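Local atomic coordinates of NUDIX hydrolase (Alicyclobacillus acidocaldarius subsp. acidocaldarius, PDB entry 3QSJ), a protein that probably hydrolyses phosphorus-containing anhydrides as a metal-dependent member of the Nudix family, with calcium bound in the crystal. Residues A[52-55]-A[56-60]; A[73-76]-A[77-80]. All coordinates share one frame; numbering follows the deposited sequence.

Contact 1: A[52-55]-A[56-60]; sequences SDAE and MAKRA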
ATOM      1  N   SER A  52      -4.318  12.565  10.472  1.00 24.26           N
ATOM      2  CA  SER A  52      -5.555  12.668   9.665  1.00 23.93           C
ATOM      3  C   SER A  52      -6.057  11.292   9.213  1.00 23.19           C
ATOM      4  O   SER A  52      -7.173  11.216   8.721  1.00 20.87           O
ATOM      5  CB  SER A  52      -5.388  13.594   8.453  1.00 28.54           C
ATOM      6  OG  SER A  52      -4.393  13.120   7.548  1.00 32.42           O
ATOM      7  N   ASP A  53      -5.218  10.214   9.326  1.00 20.14           N
ATOM      8  CA  ASP A  53      -5.646   8.883   8.870  1.00 17.54           C
ATOM      9  C   ASP A  53      -6.833   8.367   9.701  1.00 17.69           C
ATOM     10  O   ASP A  53      -7.833   7.936   9.112  1.00 17.04           O
ATOM     11  CB  ASP A  53      -4.492   7.867   8.854  1.00 17.36           C
ATOM     12  CG  ASP A  53      -3.412   8.278   7.860  1.00 19.06           C
ATOM     13  OD1 ASP A  53      -3.719   9.100   6.952  1.00 21.75           O
ATOM     14  OD2 ASP A  53      -2.259   7.823   8.015  1.00 18.88           O
ATOM     15  N   ALA A  54      -6.742   8.448  11.056  1.00 18.61           N
ATOM     16  CA  ALA A  54      -7.857   8.011  11.893  1.00 18.94           C
ATOM     17  C   ALA A  54      -9.070   8.929  11.688  1.00 22.32           C
ATOM     18  O   ALA A  54     -10.193   8.439  11.701  1.00 21.63           O
ATOM     19  CB  ALA A  54      -7.444   8.025  13.355  1.00 21.02           C
ATOM     20  N   GLU A  55      -8.841  10.212  11.361  1.00 18.79           N
ATOM     21  CA  GLU A  55      -9.983  11.145  11.141  1.00 20.79           C
ATOM     22  C   GLU A  55     -10.768  10.715   9.877  1.00 22.36           C
ATOM     23  O   GLU A  55     -12.005  10.590   9.897  1.00 22.43           O
ATOM     24  CB  GLU A  55      -9.481  12.577  10.964  1.00 22.94           C
ATOM     25  CG  GLU A  55      -8.815  13.163  12.204  1.00 28.91           C
ATOM     26  CD  GLU A  55      -8.480  14.634  12.068  1.00 58.05           C
ATOM     27  OE1 GLU A  55      -7.590  14.973  11.254  1.00 56.20           O
ATOM     28  OE2 GLU A  55      -9.104  15.448  12.784  1.00 64.84           O
HETATM   29  N   MSE A  56     -10.023  10.409   8.783  1.00 16.57           N
HETATM   30  CA  MSE A  56     -10.637   9.924   7.555  1.00 14.28           C
HETATM   31  C   MSE A  56     -11.271   8.543   7.762  1.00 17.87           C
HETATM   32  O   MSE A  56     -12.326   8.276   7.178  1.00 18.00           O
HETATM   33  CB  MSE A  56      -9.588   9.821   6.431  1.00 14.17           C
HETATM   34  CG  MSE A  56      -9.191  11.216   5.906  1.00 17.93           C
HETATM   35 SE   MSE A  56      -8.005  11.032   4.362  0.60 19.87          SE
HETATM   36  CE  MSE A  56      -6.272  10.860   5.428  1.00 18.61           C
ATOM     37  N   ALA A  57     -10.690   7.718   8.641  1.00 17.58           N
ATOM     38  CA  ALA A  57     -11.277   6.401   8.860  1.00 16.79           C
ATOM     39  C   ALA A  57     -12.692   6.507   9.474  1.00 20.55           C
ATOM     40  O   ALA A  57     -13.531   5.637   9.218  1.00 20.20           O
ATOM     41  CB  ALA A  57     -10.373   5.535   9.701  1.00 19.70           C
ATOM     42  N   LYS A  58     -12.932   7.538  10.330  1.00 16.27           N
ATOM     43  CA  LYS A  58     -14.234   7.732  10.991  1.00 20.61           C
ATOM     44  C   LYS A  58     -15.318   8.206   9.955  1.00 22.30           C
ATOM     45  O   LYS A  58     -16.511   8.029  10.214  1.00 24.56           O
ATOM     46  CB  LYS A  58     -14.074   8.687  12.176  1.00 23.91           C
ATOM     47  CG  LYS A  58     -13.259   8.052  13.311  1.00 32.16           C
ATOM     48  CD  LYS A  58     -13.060   9.034  14.455  1.00 49.66           C
ATOM     49  CE  LYS A  58     -12.418   8.414  15.681  1.00 55.20           C
ATOM     50  NZ  LYS A  58     -10.983   8.100  15.466  1.00 64.47           N
ATOM     51  N   ARG A  59     -14.899   8.676   8.760  1.00 19.04           N
ATOM     52  CA  ARG A  59     -15.833   9.066   7.680  1.00 19.56           C
ATOM     53  C   ARG A  59     -15.941   7.969   6.617  1.00 20.19           C
ATOM     54  O   ARG A  59     -16.715   8.123   5.647  1.00 20.98           O
ATOM     55  CB  ARG A  59     -15.321  10.322   6.919  1.00 24.89           C
ATOM     56  CG  ARG A  59     -14.781  11.394   7.808  1.00 28.33           C
ATOM     57  CD  ARG A  59     -14.357  12.622   7.051  1.00 21.99           C
ATOM     58  NE  ARG A  59     -14.136  13.619   8.090  1.00 33.17           N
ATOM     59  CZ  ARG A  59     -12.983  14.172   8.391  1.00 33.35           C
ATOM     60  NH1 ARG A  59     -11.927  13.991   7.606  1.00 27.47           N
ATOM     61  NH2 ARG A  59     -12.902  15.028   9.401  1.00 31.81           N
ATOM     62  N   ALA A  60     -15.175   6.871   6.779  1.00 18.03           N
ATOM     63  CA  ALA A  60     -15.091   5.820   5.761  1.00 16.39           C
ATOM     64  C   ALA A  60     -16.367   4.965   5.697  1.00 21.52           C
ATOM     65  O   ALA A  60     -17.143   4.946   6.659  1.00 20.93           O
ATOM     66  CB  ALA A  60     -13.890   4.907   6.037  1.00 18.00           C
TER
HETATM   67  O   HOH W   1     -10.511   5.623  13.456  1.00 42.12           O
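The side chain of M56, a selenomethionine, leaves with CG anti to the carbonyl carbon and is bent at its third torsion (chi3 -86°). This bend carries the terminal methyl back along the helix to S52 and D53. M56 CE lies 3.4 Å from S52 O, 3.6 Å from S52 OG and 3.5 Å from D53 OD1. These are packing contacts of a methyl group against polar atoms. M56 and D53 run side by side and point the same way. The polar ends of S52 and D53 have partners of their own. S52 OG bonds to D50 OD2. D53 OD1 forms a salt bridge with R81, and D53 OD2 accepts a bond from D50 N and also meets T78. These partners should fix the carboxylate firmly.

The backbone is that of a short alpha-helix. M56 N donates to S52 O at 3.0 Å, nearly straight at 165°, and A57 N donates to D53 O. K58 N bonds to A54 O at 3.2 Å and weakly to E55 O.

Other flanks of the helix carry exposed polar side chains. K58 turns at its last torsion (chi4 71°), and its NZ passes beside A54. A water takes a bond from K58 NZ and gives a weak one to A54 O. On another flank R59 lays one face of its guanidinium over E55 O, which stands 3.9 Å above the plane and off toward its rim. R59 NH1 makes a weak hydrogen bond to S121 OG of helix 119-125. E55 OE2 and R59 NH2 remain 5.1 Å apart, so any attraction acts at a distance.

Helix 51-58 follows strand 42-48. It rests on helix 72-87 through D53 and M56 on V77, A54 on A74 and A57 on P73. M56 also reaches L120, S121 and L124 of helix 119-125, so its side chain joins three helices.

Contact 2: A[73-76]-A[77-80]; sequences PALA and VTAL
V77, T78, A79 and L80 each bond through the backbone N to the carbonyl four residues back, on P73, A74, L75 and A76. This is regular alpha-helix, part of the Nudix helix. Farther along, the same helix supplies E82 and E86 to the bound calcium. The bonds have similar lengths. A79 N to L75 O measures 2.9 Å. V77 N to P73 O is longer, at 3.2 Å. P73 is near the start of the helix, where its lack of an N-H is tolerated.

The tight part is where the branched side chains of V77 and T78 press on the preceding carbonyls. T78 CB is 3.3 Å from L75 O, and V77 CB is 3.3 Å from A74 O. V77 CG2, beside the backbone N, lies 3.6 Å from P73 O. T78 sets OG1 anti to its carbonyl carbon (chi1 -61°), which puts OG1 3.2 Å from A74 O. From there the hydroxyl turns toward helix 51-58 and probably forms a hydrogen bond with D53 OD2. T78 lies next to E82, about 4 Å between side chains, and is not among the calcium ligands. On the sheet side L75 and A76 meet F157 of strand 151-160, and A79 and L80 meet L13 of strand 7-18.

The looser part is at P73 and A74. Both are partly exposed. Their side chains point away from 77-80 and stay clear of it. They turn instead to neighbours, P73 to A57 and L133, and A74 to A54. L75 and T78 lie side by side and point the same way, but their side chains touch only lightly.

At the far end L80 folds over the A76 carbonyl, bringing CG within 3.4 Å of A76 O, the same oxygen that accepts the bond from L80 N.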
ATOM      1  N   PRO A  73      -8.952   0.218  10.716  1.00 15.10           N
ATOM      2  CA  PRO A  73      -9.516   1.194   9.741  1.00 15.40           C
ATOM      3  C   PRO A  73      -8.560   2.351   9.536  1.00 15.98           C
ATOM      4  O   PRO A  73      -8.335   2.709   8.393  1.00 18.14           O
ATOM      5  CB  PRO A  73     -10.817   1.678  10.413  1.00 17.64           C
ATOM      6  CG  PRO A  73     -11.273   0.423  11.219  1.00 20.07           C
ATOM      7  CD  PRO A  73      -9.922  -0.072  11.812  1.00 16.92           C
ATOM      8  N   ALA A  74      -7.997   2.931  10.604  1.00 15.22           N
ATOM      9  CA  ALA A  74      -7.052   4.054  10.415  1.00 15.03           C
ATOM     10  C   ALA A  74      -5.842   3.606   9.613  1.00 15.35           C
ATOM     11  O   ALA A  74      -5.399   4.343   8.743  1.00 15.75           O
ATOM     12  CB  ALA A  74      -6.575   4.613  11.757  1.00 18.00           C
ATOM     13  N   LEU A  75      -5.269   2.430   9.920  1.00 14.85           N
ATOM     14  CA  LEU A  75      -4.066   1.961   9.181  1.00 14.67           C
ATOM     15  C   LEU A  75      -4.377   1.633   7.704  1.00 16.32           C
ATOM     16  O   LEU A  75      -3.522   1.848   6.838  1.00 16.62           O
ATOM     17  CB  LEU A  75      -3.397   0.783   9.957  1.00 15.32           C
ATOM     18  CG  LEU A  75      -2.691   1.356  11.203  1.00 18.16           C
ATOM     19  CD1 LEU A  75      -2.273   0.281  12.147  1.00 19.85           C
ATOM     20  CD2 LEU A  75      -1.433   2.147  10.798  1.00 16.29           C
ATOM     21  N   ALA A  76      -5.621   1.197   7.407  1.00 14.61           N
ATOM     22  CA  ALA A  76      -6.064   0.962   6.010  1.00 15.06           C
ATOM     23  C   ALA A  76      -6.001   2.288   5.277  1.00 17.16           C
ATOM     24  O   ALA A  76      -5.470   2.359   4.166  1.00 17.40           O
ATOM     25  CB  ALA A  76      -7.490   0.411   5.946  1.00 14.62           C
ATOM     26  N   VAL A  77      -6.454   3.338   5.934  1.00 15.52           N
ATOM     27  CA  VAL A  77      -6.368   4.694   5.399  1.00 14.97           C
ATOM     28  C   VAL A  77      -4.915   5.116   5.183  1.00 16.44           C
ATOM     29  O   VAL A  77      -4.584   5.652   4.108  1.00 15.71           O
ATOM     30  CB  VAL A  77      -7.183   5.702   6.261  1.00 18.14           C
ATOM     31  CG1 VAL A  77      -6.885   7.131   5.804  1.00 19.02           C
ATOM     32  CG2 VAL A  77      -8.699   5.419   6.093  1.00 16.86           C
ATOM     33  N   THR A  78      -4.038   4.844   6.163  1.00 15.65           N
ATOM     34  CA  THR A  78      -2.604   5.176   6.030  1.00 15.35           C
ATOM     35  C   THR A  78      -2.117   4.550   4.734  1.00 15.65           C
ATOM     36  O   THR A  78      -1.479   5.196   3.942  1.00 16.46           O
ATOM     37  CB  THR A  78      -1.799   4.630   7.249  1.00 15.63           C
ATOM     38  OG1 THR A  78      -2.303   5.247   8.441  1.00 16.93           O
ATOM     39  CG2 THR A  78      -0.257   4.794   7.047  1.00 14.65           C
ATOM     40  N   ALA A  79      -2.424   3.279   4.528  1.00 15.15           N
ATOM     41  CA  ALA A  79      -1.971   2.561   3.331  1.00 16.30           C
ATOM     42  C   ALA A  79      -2.491   3.184   2.027  1.00 18.89           C
ATOM     43  O   ALA A  79      -1.716   3.378   1.079  1.00 17.75           O
ATOM     44  CB  ALA A  79      -2.359   1.094   3.434  1.00 16.13           C
ATOM     45  N   LEU A  80      -3.771   3.537   2.013  1.00 16.02           N
ATOM     46  CA  LEU A  80      -4.426   4.140   0.831  1.00 15.19           C
ATOM     47  C   LEU A  80      -3.830   5.523   0.576  1.00 17.86           C
ATOM     48  O   LEU A  80      -3.580   5.885  -0.585  1.00 15.46           O
ATOM     49  CB  LEU A  80      -5.927   4.222   1.092  1.00 13.96           C
ATOM     50  CG  LEU A  80      -6.622   2.861   0.972  1.00 15.45           C
ATOM     51  CD1 LEU A  80      -7.950   2.875   1.750  1.00 17.34           C
ATOM     52  CD2 LEU A  80      -6.754   2.449  -0.503  1.00 16.43           C
TER

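From the N terminus the chain runs through strands 7-18, 24-31 and 42-48 before it reaches contact 1 in helix 51-58. A connection of about a dozen residues then leads to contact 2 in helix 72-87. Each contact lies within about two turns of its own helix and closes no longer loop. They stand in series and neither nest nor cross. The two helical segments touch directly, with centres 8 Å apart. A57 CB packs 3.6 Å from A74 N. Contact 2 sits between contact 1 and the mixed sheet, so contact 1 forms an outer layer over the helix that carries the calcium-binding glutamates.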